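Local atomic coordinates of SPI-1 type 3 secretion system secretin (Salmonella enterica subsp. enterica serovar Typhimurium, PDB entry 4G08), a protein that forms a ring-shaped multimer with an apparent central pore in the outer membrane, part of the type III secretion system that injects bacterial effector proteins into host cells. Residues L34-I39 and W73-Q78. Residues are numbered along the deposited sequence; the frame is centred on the assembly and turned at random.
Sequences LKEPVI and WYFDGQ
Glu36 brings its carboxylate end against the CE1 and CZ atoms of Phe75. Glu36 CD lies 3.6 Å from Phe75 CE1, and Glu36 OE2 is close to Phe75 CZ. The two side chains cross at about a right angle, with the carboxylate and ring planes 66° apart. A bend at chi2 turns the carboxylate across those two ring carbons, while Glu36 CG also rests on CE1. Phe75 holds CG anti to its own backbone N (chi1 172°), an extended first torsion that carries the ring out to where CE1 and CZ reach the Glu36 chain. One ring face is covered from within the turn: Gly77 N sits 3.5 Å above the plane, over the ring centre. Both segments belong to the periplasmic N0 domain of the secretin, where strands 38-40 and 71-75 are the outer strands of a mixed three-stranded sheet and strand 80-84 runs between them. The contact therefore spans the end of that sheet, joining the loop that enters strand 38-40 to the turn between strands 71-75 and 80-84. Here the Gln78 carbonyl O packs 3.3 Å from Glu36 CB and 3.4 Å from Pro37 CD, while the Gln78 side chain starts away from the loop. An Asx turn shapes this corner: Asp76 OD1 accepts from Gln78 N (2.8 Å, 159°), nearly along its C-O axis, and also from Ala79 N, while OD2 is hydrogen-bonded to Tyr81 OH.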
ATOM      1  N   LEU A  34      14.808  10.007  -5.734  1.00 29.23           N
ATOM      2  CA  LEU A  34      14.458   8.597  -5.746  1.00 28.00           C
ATOM      3  C   LEU A  34      14.664   8.024  -7.135  1.00 29.19           C
ATOM      4  O   LEU A  34      14.448   8.695  -8.145  1.00 34.05           O
ATOM      5  CB  LEU A  34      12.999   8.402  -5.336  1.00 24.77           C
ATOM      6  CG  LEU A  34      12.616   8.833  -3.922  1.00 27.48           C
ATOM      7  CD1 LEU A  34      11.151   8.542  -3.651  1.00 27.08           C
ATOM      8  CD2 LEU A  34      13.487   8.155  -2.886  1.00 31.80           C
ATOM      9  N   LYS A  35      14.951   6.724  -7.167  1.00 26.96           N
ATOM     10  CA  LYS A  35      15.023   5.983  -8.424  1.00 35.25           C
ATOM     11  C   LYS A  35      13.631   5.663  -8.969  1.00 27.03           C
ATOM     12  O   LYS A  35      13.420   5.625 -10.183  1.00 29.60           O
ATOM     13  CB  LYS A  35      15.817   4.693  -8.212  1.00 35.52           C
ATOM     14  CG  LYS A  35      17.302   4.927  -7.998  1.00 35.40           C
ATOM     15  CD  LYS A  35      18.111   3.680  -8.319  1.00 48.86           C
ATOM     16  CE  LYS A  35      19.403   3.625  -7.513  1.00 59.34           C
ATOM     17  NZ  LYS A  35      20.261   2.453  -7.851  1.00 45.57           N
ATOM     18  N   GLU A  36      12.680   5.482  -8.062  1.00 25.07           N
ATOM     19  CA  GLU A  36      11.347   5.028  -8.433  1.00 21.07           C
ATOM     20  C   GLU A  36      10.432   6.211  -8.660  1.00 23.86           C
ATOM     21  O   GLU A  36      10.472   7.183  -7.916  1.00 21.11           O
ATOM     22  CB  GLU A  36      10.768   4.155  -7.335  1.00 26.31           C
ATOM     23  CG  GLU A  36      11.657   2.988  -6.980  1.00 26.29           C
ATOM     24  CD  GLU A  36      12.499   3.255  -5.752  1.00 40.74           C
ATOM     25  OE1 GLU A  36      12.248   4.265  -5.059  1.00 29.59           O
ATOM     26  OE2 GLU A  36      13.410   2.442  -5.478  1.00 44.25           O
ATOM     27  N   PRO A  37       9.547   6.096  -9.651  1.00 19.09           N
ATOM     28  CA  PRO A  37       8.518   7.095  -9.837  1.00 21.93           C
ATOM     29  C   PRO A  37       7.477   7.005  -8.751  1.00 14.28           C
ATOM     30  O   PRO A  37       7.327   5.963  -8.107  1.00 17.08           O
ATOM     31  CB  PRO A  37       7.899   6.725 -11.179  1.00 23.77           C
ATOM     32  CG  PRO A  37       8.125   5.273 -11.304  1.00 20.94           C
ATOM     33  CD  PRO A  37       9.405   4.975 -10.591  1.00 19.41           C
ATOM     34  N   VAL A  38       6.761   8.103  -8.571  1.00 15.77           N
ATOM     35  CA  VAL A  38       5.680   8.167  -7.616  1.00 14.22           C
ATOM     36  C   VAL A  38       4.397   8.446  -8.369  1.00 18.26           C
ATOM     37  O   VAL A  38       4.379   9.238  -9.313  1.00 22.94           O
ATOM     38  CB  VAL A  38       5.905   9.278  -6.581  1.00 20.07           C
ATOM     39  CG1 VAL A  38       4.786   9.286  -5.563  1.00 18.52           C
ATOM     40  CG2 VAL A  38       7.239   9.087  -5.887  1.00 22.00           C
ATOM     41  N   ILE A  39       3.412   7.598  -8.124  1.00 12.61           N
ATOM     42  CA  ILE A  39       2.134   7.694  -8.786  1.00 15.17           C
ATOM     43  C   ILE A  39       1.097   8.139  -7.778  1.00 16.13           C
ATOM     44  O   ILE A  39       0.824   7.440  -6.805  1.00 18.02           O
ATOM     45  CB  ILE A  39       1.737   6.336  -9.351  1.00 17.32           C
ATOM     46  CG1 ILE A  39       2.832   5.842 -10.280  1.00 22.05           C
ATOM     47  CG2 ILE A  39       0.412   6.419 -10.080  1.00 23.10           C
ATOM     48  CD1 ILE A  39       2.961   4.345 -10.256  1.00 28.10           C
ATOM     49  N   TRP A  73      -0.262   4.477   1.196  1.00 17.42           N
ATOM     50  CA  TRP A  73       0.779   4.320   0.193  1.00 15.98           C
ATOM     51  C   TRP A  73       1.353   2.919   0.167  1.00 16.25           C
ATOM     52  O   TRP A  73       1.200   2.148   1.112  1.00 15.20           O
ATOM     53  CB  TRP A  73       1.894   5.332   0.410  1.00 15.57           C
ATOM     54  CG  TRP A  73       2.658   5.099   1.634  1.00 16.17           C
ATOM     55  CD1 TRP A  73       2.255   5.347   2.904  1.00 20.21           C
ATOM     56  CD2 TRP A  73       3.988   4.592   1.721  1.00 19.08           C
ATOM     57  NE1 TRP A  73       3.241   4.997   3.788  1.00 26.40           N
ATOM     58  CE2 TRP A  73       4.330   4.561   3.083  1.00 25.82           C
ATOM     59  CE3 TRP A  73       4.934   4.189   0.775  1.00 25.67           C
ATOM     60  CZ2 TRP A  73       5.583   4.158   3.526  1.00 28.40           C
ATOM     61  CZ3 TRP A  73       6.165   3.751   1.218  1.00 32.89           C
ATOM     62  CH2 TRP A  73       6.484   3.751   2.580  1.00 36.63           C
ATOM     63  N   TYR A  74       1.945   2.583  -0.972  1.00 17.57           N
ATOM     64  CA  TYR A  74       2.531   1.277  -1.192  1.00 14.23           C
ATOM     65  C   TYR A  74       3.760   1.433  -2.079  1.00 15.00           C
ATOM     66  O   TYR A  74       3.740   2.189  -3.044  1.00 16.38           O
ATOM     67  CB  TYR A  74       1.507   0.368  -1.872  1.00 16.02           C
ATOM     68  CG  TYR A  74       1.969  -1.049  -2.048  1.00 14.33           C
ATOM     69  CD1 TYR A  74       2.361  -1.810  -0.960  1.00 13.63           C
ATOM     70  CD2 TYR A  74       2.087  -1.603  -3.309  1.00 17.26           C
ATOM     71  CE1 TYR A  74       2.781  -3.110  -1.118  1.00 19.28           C
ATOM     72  CE2 TYR A  74       2.531  -2.896  -3.481  1.00 20.91           C
ATOM     73  CZ  TYR A  74       2.916  -3.629  -2.386  1.00 24.83           C
ATOM     74  OH  TYR A  74       3.448  -4.885  -2.563  1.00 25.79           O
ATOM     75  N   PHE A  75       4.846   0.774  -1.705  1.00 13.11           N
ATOM     76  CA  PHE A  75       6.012   0.646  -2.573  1.00 12.64           C
ATOM     77  C   PHE A  75       6.066  -0.786  -3.068  1.00 20.01           C
ATOM     78  O   PHE A  75       6.087  -1.713  -2.258  1.00 19.88           O
ATOM     79  CB  PHE A  75       7.281   0.956  -1.778  1.00 17.11           C
ATOM     80  CG  PHE A  75       8.550   0.661  -2.519  1.00 16.76           C
ATOM     81  CD1 PHE A  75       8.849   1.316  -3.695  1.00 13.92           C
ATOM     82  CD2 PHE A  75       9.496  -0.182  -1.969  1.00 20.53           C
ATOM     83  CE1 PHE A  75      10.032   1.066  -4.356  1.00 22.82           C
ATOM     84  CE2 PHE A  75      10.679  -0.438  -2.623  1.00 23.04           C
ATOM     85  CZ  PHE A  75      10.947   0.185  -3.820  1.00 25.43           C
ATOM     86  N   ASP A  76       5.985  -0.982  -4.380  1.00 15.29           N
ATOM     87  CA  ASP A  76       5.870  -2.336  -4.927  1.00 18.71           C
ATOM     88  C   ASP A  76       7.219  -2.880  -5.381  1.00 22.36           C
ATOM     89  O   ASP A  76       7.308  -3.973  -5.949  1.00 21.52           O
ATOM     90  CB  ASP A  76       4.861  -2.391  -6.074  1.00 18.46           C
ATOM     91  CG  ASP A  76       5.364  -1.719  -7.325  1.00 24.93           C
ATOM     92  OD1 ASP A  76       6.471  -1.141  -7.284  1.00 21.99           O
ATOM     93  OD2 ASP A  76       4.650  -1.761  -8.348  1.00 21.12           O
ATOM     94  N   GLY A  77       8.273  -2.156  -5.019  1.00 17.70           N
ATOM     95  CA  GLY A  77       9.641  -2.522  -5.361  1.00 17.17           C
ATOM     96  C   GLY A  77      10.168  -1.757  -6.557  1.00 21.67           C
ATOM     97  O   GLY A  77      11.379  -1.603  -6.716  1.00 17.65           O
ATOM     98  N   GLN A  78       9.257  -1.187  -7.342  1.00 21.18           N
ATOM     99  CA  GLN A  78       9.654  -0.430  -8.527  1.00 18.32           C
ATOM    100  C   GLN A  78       9.048   0.958  -8.586  1.00 15.73           C
ATOM    101  O   GLN A  78       9.514   1.807  -9.343  1.00 18.21           O
ATOM    102  CB  GLN A  78       9.284  -1.193  -9.786  1.00 18.50           C
ATOM    103  CG  GLN A  78      10.011  -2.508  -9.899  1.00 22.21           C
ATOM    104  CD  GLN A  78       9.199  -3.655  -9.345  1.00 25.09           C
ATOM    105  OE1 GLN A  78       7.970  -3.647  -9.395  1.00 29.94           O
ATOM    106  NE2 GLN A  78       9.883  -4.622  -8.761  1.00 27.89           N
TER